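Local coordinates for protein cytochrome P450 CYP260B1 (Sorangium cellulosum, PDB 5HIW) that is a bacterial cytochrome P450, a haem protein that holds protoporphyrin IX containing iron in a buried pocket, at residues I20-Y32 / V39-V51. Residues are numbered along the deposited sequence; the frame is centred on the assembly and turned at random.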
ATOM      1  N   ILE A  20      -2.641  15.487 -11.998  1.00 19.73           N
ATOM      2  CA  ILE A  20      -2.970  16.818 -12.602  1.00 25.80           C
ATOM      3  C   ILE A  20      -4.486  16.936 -12.880  1.00 24.92           C
ATOM      4  O   ILE A  20      -5.139  17.962 -12.543  1.00 28.13           O
ATOM      5  CB  ILE A  20      -2.173  17.038 -13.879  1.00 24.82           C
ATOM      6  CG1 ILE A  20      -0.684  17.283 -13.536  1.00 25.12           C
ATOM      7  CG2 ILE A  20      -2.757  18.283 -14.644  1.00 28.15           C
ATOM      8  CD1 ILE A  20       0.309  17.350 -14.698  1.00 28.45           C
ATOM      9  N   HIS A  21      -4.999  15.898 -13.500  1.00 23.86           N
ATOM     10  CA  HIS A  21      -6.432  15.740 -13.857  1.00 26.48           C
ATOM     11  C   HIS A  21      -7.330  15.819 -12.647  1.00 27.69           C
ATOM     12  O   HIS A  21      -8.312  16.577 -12.647  1.00 24.57           O
ATOM     13  CB  HIS A  21      -6.555  14.389 -14.567  1.00 29.92           C
ATOM     14  CG  HIS A  21      -7.912  14.014 -15.042  1.00 37.89           C
ATOM     15  ND1 HIS A  21      -8.554  12.855 -14.610  1.00 43.35           N
ATOM     16  CD2 HIS A  21      -8.694  14.546 -16.011  1.00 40.10           C
ATOM     17  CE1 HIS A  21      -9.700  12.747 -15.250  1.00 40.58           C
ATOM     18  NE2 HIS A  21      -9.814  13.763 -16.089  1.00 41.53           N
ATOM     19  N   LEU A  22      -6.990  15.098 -11.582  1.00 22.47           N
ATOM     20  CA  LEU A  22      -7.756  15.219 -10.371  1.00 24.21           C
ATOM     21  C   LEU A  22      -7.697  16.562  -9.703  1.00 22.80           C
ATOM     22  O   LEU A  22      -8.717  17.035  -9.181  1.00 23.72           O
ATOM     23  CB  LEU A  22      -7.358  14.162  -9.323  1.00 22.88           C
ATOM     24  CG  LEU A  22      -7.643  12.724  -9.758  1.00 24.39           C
ATOM     25  CD1 LEU A  22      -7.222  11.826  -8.612  1.00 24.63           C
ATOM     26  CD2 LEU A  22      -9.105  12.446 -10.110  1.00 26.96           C
ATOM     27  N   ALA A  23      -6.515  17.161  -9.628  1.00 21.54           N
ATOM     28  CA  ALA A  23      -6.440  18.456  -8.977  1.00 21.64           C
ATOM     29  C   ALA A  23      -7.239  19.532  -9.804  1.00 24.28           C
ATOM     30  O   ALA A  23      -7.886  20.379  -9.190  1.00 27.39           O
ATOM     31  CB  ALA A  23      -4.998  18.885  -8.829  1.00 21.92           C
ATOM     32  N   ALA A  24      -7.170  19.456 -11.144  1.00 25.69           N
ATOM     33  CA  ALA A  24      -8.018  20.325 -12.028  1.00 28.99           C
ATOM     34  C   ALA A  24      -9.527  20.128 -11.765  1.00 29.37           C
ATOM     35  O   ALA A  24     -10.279  21.088 -11.556  1.00 27.95           O
ATOM     36  CB  ALA A  24      -7.685  20.108 -13.491  1.00 30.19           C
ATOM     37  N   ALA A  25      -9.950  18.894 -11.632  1.00 25.91           N
ATOM     38  CA  ALA A  25     -11.338  18.587 -11.360  1.00 27.28           C
ATOM     39  C   ALA A  25     -11.727  19.072  -9.987  1.00 27.34           C
ATOM     40  O   ALA A  25     -12.831  19.537  -9.795  1.00 23.49           O
ATOM     41  CB  ALA A  25     -11.627  17.083 -11.499  1.00 29.24           C
ATOM     42  N   ALA A  26     -10.829  18.952  -9.015  1.00 24.40           N
ATOM     43  CA  ALA A  26     -11.099  19.409  -7.628  1.00 24.49           C
ATOM     44  C   ALA A  26     -11.285  20.943  -7.549  1.00 27.28           C
ATOM     45  O   ALA A  26     -11.996  21.428  -6.698  1.00 26.01           O
ATOM     46  CB  ALA A  26      -9.906  19.066  -6.740  1.00 26.73           C
ATOM     47  N   ARG A  27     -10.501  21.680  -8.319  1.00 29.39           N
ATOM     48  CA  ARG A  27     -10.761  23.121  -8.482  1.00 33.88           C
ATOM     49  C   ARG A  27     -12.220  23.347  -8.914  1.00 32.35           C
ATOM     50  O   ARG A  27     -12.889  24.196  -8.350  1.00 37.46           O
ATOM     51  CB  ARG A  27      -9.747  23.772  -9.433  1.00 33.48           C
ATOM     52  CG  ARG A  27      -8.385  23.961  -8.750  1.00 37.07           C
ATOM     53  CD  ARG A  27      -7.359  24.851  -9.460  1.00 36.50           C
ATOM     54  NE  ARG A  27      -7.230  24.489 -10.860  1.00 37.54           N
ATOM     55  CZ  ARG A  27      -6.383  23.599 -11.373  1.00 43.72           C
ATOM     56  NH1 ARG A  27      -5.539  22.931 -10.594  1.00 38.60           N
ATOM     57  NH2 ARG A  27      -6.386  23.388 -12.699  1.00 45.79           N
ATOM     58  N   GLU A  28     -12.746  22.570  -9.850  1.00 29.65           N
ATOM     59  CA  GLU A  28     -14.173  22.746 -10.188  1.00 32.64           C
ATOM     60  C   GLU A  28     -15.172  22.312  -9.113  1.00 31.42           C
ATOM     61  O   GLU A  28     -16.096  23.046  -8.856  1.00 27.75           O
ATOM     62  CB  GLU A  28     -14.544  22.114 -11.533  1.00 31.42           C
ATOM     63  CG  GLU A  28     -13.599  22.491 -12.666  1.00 35.95           C
ATOM     64  CD  GLU A  28     -13.700  23.976 -12.921  1.00 45.14           C
ATOM     65  OE1 GLU A  28     -14.840  24.414 -13.258  1.00 45.95           O
ATOM     66  OE2 GLU A  28     -12.696  24.698 -12.652  1.00 45.86           O
ATOM     67  N   HIS A  29     -15.098  21.076  -8.597  1.00 27.31           N
ATOM     68  CA  HIS A  29     -15.944  20.612  -7.479  1.00 26.82           C
ATOM     69  C   HIS A  29     -15.093  19.652  -6.602  1.00 27.12           C
ATOM     70  O   HIS A  29     -14.544  18.711  -7.119  1.00 23.13           O
ATOM     71  CB  HIS A  29     -17.172  19.779  -7.938  1.00 31.10           C
ATOM     72  CG  HIS A  29     -18.027  20.441  -8.985  1.00 34.60           C
ATOM     73  ND1 HIS A  29     -17.701  20.414 -10.320  1.00 32.98           N
ATOM     74  CD2 HIS A  29     -19.170  21.164  -8.887  1.00 35.55           C
ATOM     75  CE1 HIS A  29     -18.593  21.129 -11.001  1.00 37.48           C
ATOM     76  NE2 HIS A  29     -19.503  21.577 -10.152  1.00 35.35           N
ATOM     77  N   SER A  30     -15.160  19.819  -5.298  1.00 28.33           N
ATOM     78  CA  SER A  30     -14.558  18.862  -4.393  1.00 30.88           C
ATOM     79  C   SER A  30     -15.260  17.509  -4.347  1.00 27.23           C
ATOM     80  O   SER A  30     -14.589  16.455  -4.411  1.00 24.64           O
ATOM     81  CB  SER A  30     -14.465  19.480  -2.986  1.00 31.20           C
ATOM     82  OG  SER A  30     -13.785  18.581  -2.090  1.00 32.34           O
ATOM     83  N   VAL A  31     -16.588  17.531  -4.238  1.00 23.10           N
ATOM     84  CA  VAL A  31     -17.436  16.342  -4.091  1.00 24.75           C
ATOM     85  C   VAL A  31     -18.303  16.161  -5.351  1.00 26.74           C
ATOM     86  O   VAL A  31     -18.950  17.111  -5.816  1.00 27.63           O
ATOM     87  CB  VAL A  31     -18.318  16.459  -2.803  1.00 25.82           C
ATOM     88  CG1 VAL A  31     -19.102  15.199  -2.560  1.00 28.46           C
ATOM     89  CG2 VAL A  31     -17.467  16.768  -1.593  1.00 24.60           C
ATOM     90  N   TYR A  32     -18.281  14.976  -5.917  1.00 24.99           N
ATOM     91  CA  TYR A  32     -18.894  14.689  -7.223  1.00 23.45           C
ATOM     92  C   TYR A  32     -19.146  13.230  -7.244  1.00 26.45           C
ATOM     93  O   TYR A  32     -18.563  12.485  -6.429  1.00 23.03           O
ATOM     94  CB  TYR A  32     -18.016  15.161  -8.378  1.00 25.38           C
ATOM     95  CG  TYR A  32     -16.969  14.168  -8.739  1.00 25.58           C
ATOM     96  CD1 TYR A  32     -15.771  14.127  -8.025  1.00 28.07           C
ATOM     97  CD2 TYR A  32     -17.166  13.249  -9.716  1.00 23.65           C
ATOM     98  CE1 TYR A  32     -14.793  13.169  -8.302  1.00 24.28           C
ATOM     99  CE2 TYR A  32     -16.214  12.300 -10.004  1.00 24.04           C
ATOM    100  CZ  TYR A  32     -14.996  12.286  -9.277  1.00 22.71           C
ATOM    101  OH  TYR A  32     -14.079  11.288  -9.456  1.00 19.57           O
ATOM    102  N   VAL A  39     -19.805   5.825  -6.994  1.00 27.97           N
ATOM    103  CA  VAL A  39     -19.960   6.427  -5.702  1.00 28.52           C
ATOM    104  C   VAL A  39     -19.574   7.869  -5.693  1.00 23.58           C
ATOM    105  O   VAL A  39     -18.762   8.316  -6.540  1.00 24.80           O
ATOM    106  CB  VAL A  39     -19.095   5.683  -4.627  1.00 28.23           C
ATOM    107  CG1 VAL A  39     -19.593   4.279  -4.422  1.00 29.23           C
ATOM    108  CG2 VAL A  39     -17.623   5.679  -5.001  1.00 28.45           C
ATOM    109  N   PRO A  40     -20.057   8.632  -4.677  1.00 24.96           N
ATOM    110  CA  PRO A  40     -19.559   9.971  -4.469  1.00 24.77           C
ATOM    111  C   PRO A  40     -18.042   9.915  -4.107  1.00 23.47           C
ATOM    112  O   PRO A  40     -17.604   8.937  -3.517  1.00 22.84           O
ATOM    113  CB  PRO A  40     -20.338  10.477  -3.253  1.00 28.93           C
ATOM    114  CG  PRO A  40     -21.467   9.559  -3.103  1.00 31.85           C
ATOM    115  CD  PRO A  40     -21.067   8.257  -3.678  1.00 29.12           C
ATOM    116  N   VAL A  41     -17.312  10.927  -4.499  1.00 21.55           N
ATOM    117  CA  VAL A  41     -15.864  11.053  -4.263  1.00 21.66           C
ATOM    118  C   VAL A  41     -15.651  12.405  -3.649  1.00 22.29           C
ATOM    119  O   VAL A  41     -16.267  13.395  -4.066  1.00 24.70           O
ATOM    120  CB  VAL A  41     -15.094  10.889  -5.572  1.00 20.60           C
ATOM    121  CG1 VAL A  41     -13.656  11.184  -5.415  1.00 21.52           C
ATOM    122  CG2 VAL A  41     -15.242   9.502  -6.117  1.00 22.21           C
ATOM    123  N   VAL A  42     -14.768  12.469  -2.664  1.00 20.40           N
ATOM    124  CA  VAL A  42     -14.196  13.706  -2.150  1.00 21.02           C
ATOM    125  C   VAL A  42     -12.805  13.889  -2.651  1.00 23.34           C
ATOM    126  O   VAL A  42     -11.884  13.011  -2.456  1.00 21.22           O
ATOM    127  CB  VAL A  42     -14.160  13.695  -0.625  1.00 23.01           C
ATOM    128  CG1 VAL A  42     -13.779  15.041  -0.072  1.00 23.21           C
ATOM    129  CG2 VAL A  42     -15.544  13.293  -0.111  1.00 27.94           C
ATOM    130  N   LEU A  43     -12.618  15.000  -3.294  1.00 19.91           N
ATOM    131  CA  LEU A  43     -11.319  15.330  -3.871  1.00 19.67           C
ATOM    132  C   LEU A  43     -10.417  16.254  -3.053  1.00 21.85           C
ATOM    133  O   LEU A  43      -9.244  15.925  -2.896  1.00 22.35           O
ATOM    134  CB  LEU A  43     -11.442  15.897  -5.269  1.00 22.86           C
ATOM    135  CG  LEU A  43     -11.996  14.989  -6.378  1.00 22.40           C
ATOM    136  CD1 LEU A  43     -12.178  15.775  -7.691  1.00 24.42           C
ATOM    137  CD2 LEU A  43     -11.060  13.792  -6.612  1.00 24.67           C
ATOM    138  N   ARG A  44     -10.904  17.391  -2.560  1.00 24.47           N
ATOM    139  CA  ARG A  44      -9.978  18.395  -1.978  1.00 23.68           C
ATOM    140  C   ARG A  44      -9.362  17.851  -0.698  1.00 22.05           C
ATOM    141  O   ARG A  44     -10.046  17.241   0.155  1.00 21.18           O
ATOM    142  CB  ARG A  44     -10.624  19.726  -1.641  1.00 24.33           C
ATOM    143  CG  ARG A  44     -10.999  20.450  -2.943  1.00 29.94           C
ATOM    144  CD  ARG A  44     -11.772  21.717  -2.669  1.00 33.68           C
ATOM    145  NE  ARG A  44     -12.287  22.209  -3.945  1.00 36.23           N
ATOM    146  CZ  ARG A  44     -13.040  23.302  -4.098  1.00 42.54           C
ATOM    147  NH1 ARG A  44     -13.365  24.086  -3.056  1.00 39.68           N
ATOM    148  NH2 ARG A  44     -13.471  23.585  -5.319  1.00 39.05           N
ATOM    149  N   GLY A  45      -8.078  18.098  -0.605  1.00 25.48           N
ATOM    150  CA  GLY A  45      -7.283  17.652   0.535  1.00 24.63           C
ATOM    151  C   GLY A  45      -7.872  18.025   1.877  1.00 22.64           C
ATOM    152  O   GLY A  45      -7.924  17.212   2.760  1.00 23.06           O
ATOM    153  N   ALA A  46      -8.320  19.276   2.045  1.00 23.90           N
ATOM    154  CA  ALA A  46      -8.913  19.710   3.302  1.00 26.15           C
ATOM    155  C   ALA A  46     -10.191  19.003   3.636  1.00 23.62           C
ATOM    156  O   ALA A  46     -10.444  18.739   4.800  1.00 25.61           O
ATOM    157  CB  ALA A  46      -9.138  21.244   3.299  1.00 28.36           C
ATOM    158  N   ASP A  47     -11.008  18.669   2.620  1.00 22.04           N
ATOM    159  CA  ASP A  47     -12.204  17.903   2.850  1.00 22.97           C
ATOM    160  C   ASP A  47     -11.891  16.444   3.165  1.00 23.46           C
ATOM    161  O   ASP A  47     -12.526  15.848   4.049  1.00 25.01           O
ATOM    162  CB  ASP A  47     -13.109  17.962   1.641  1.00 25.87           C
ATOM    163  CG  ASP A  47     -13.621  19.409   1.345  1.00 31.04           C
ATOM    164  OD1 ASP A  47     -13.726  20.162   2.318  1.00 27.50           O
ATOM    165  OD2 ASP A  47     -13.956  19.736   0.184  1.00 29.37           O
ATOM    166  N   VAL A  48     -10.887  15.907   2.510  1.00 22.90           N
ATOM    167  CA  VAL A  48     -10.516  14.535   2.787  1.00 23.07           C
ATOM    168  C   VAL A  48      -9.985  14.405   4.256  1.00 21.45           C
ATOM    169  O   VAL A  48     -10.415  13.555   5.001  1.00 21.87           O
ATOM    170  CB  VAL A  48      -9.457  13.995   1.788  1.00 20.82           C
ATOM    171  CG1 VAL A  48      -8.929  12.628   2.282  1.00 21.02           C
ATOM    172  CG2 VAL A  48     -10.077  13.834   0.403  1.00 20.78           C
ATOM    173  N   VAL A  49      -9.101  15.298   4.657  1.00 23.95           N
ATOM    174  CA  VAL A  49      -8.568  15.315   6.040  1.00 24.52           C
ATOM    175  C   VAL A  49      -9.662  15.467   7.064  1.00 27.15           C
ATOM    176  O   VAL A  49      -9.689  14.760   8.092  1.00 25.42           O
ATOM    177  CB  VAL A  49      -7.489  16.373   6.141  1.00 27.09           C
ATOM    178  CG1 VAL A  49      -7.074  16.648   7.577  1.00 32.85           C
ATOM    179  CG2 VAL A  49      -6.264  15.961   5.262  1.00 26.60           C
ATOM    180  N   ALA A  50     -10.605  16.374   6.780  1.00 25.66           N
ATOM    181  CA  ALA A  50     -11.789  16.524   7.667  1.00 23.68           C
ATOM    182  C   ALA A  50     -12.602  15.237   7.831  1.00 22.64           C
ATOM    183  O   ALA A  50     -13.026  14.867   8.956  1.00 23.70           O
ATOM    184  CB  ALA A  50     -12.669  17.682   7.135  1.00 25.70           C
ATOM    185  N   VAL A  51     -12.893  14.536   6.717  1.00 23.98           N
ATOM    186  CA  VAL A  51     -13.603  13.272   6.794  1.00 23.73           C
ATOM    187  C   VAL A  51     -12.805  12.304   7.626  1.00 23.66           C
ATOM    188  O   VAL A  51     -13.389  11.603   8.467  1.00 25.23           O
ATOM    189  CB  VAL A  51     -13.864  12.613   5.420  1.00 23.84           C
ATOM    190  CG1 VAL A  51     -14.407  11.209   5.588  1.00 25.36           C
ATOM    191  CG2 VAL A  51     -14.866  13.471   4.634  1.00 26.25           C
TER
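V31 and Y32 pair with V42 and V41 in the antiparallel hairpin 31-34/39-42 of the P450 beta sheet; helix 17-28 leads into it and helix 45-53 follows. Y32 and V41 form a hydrogen-bonded pair, V41 N 2.8 Å from Y32 O and Y32 N bonded to V41 O; V31 and V42 form a non-hydrogen-bonded one. Strand 298-302 continues the sheet beyond V42 through Y300 and S302. Just past strand 39-42, L43 puts its CD1 methyl between helix 17-28 and the tyrosine ring, 3.7 Å from A26 N and 3.7 Å from Y32 CE1, while its CB rests on A26 CB. The Y32 and V41 side chains run side by side, Y32 CE1 3.6 Å from V41 CB, and Y32 OH bonds D34. R44, extended from CG to NE, runs past S30 CB to the last helical turn; there NE (2.9 Å) and NH2 (3.0 Å) both bond A26 O side-on, within 5° of the guanidinium plane, helping to satisfy a carbonyl near the helix end. S30 O takes L43 N at 2.7 Å; chi1 (-176°) turns S30 OG from its own N to accept R44 N and donate to D47 OD2 at 2.6 Å, on that oxygen's anti lone pair.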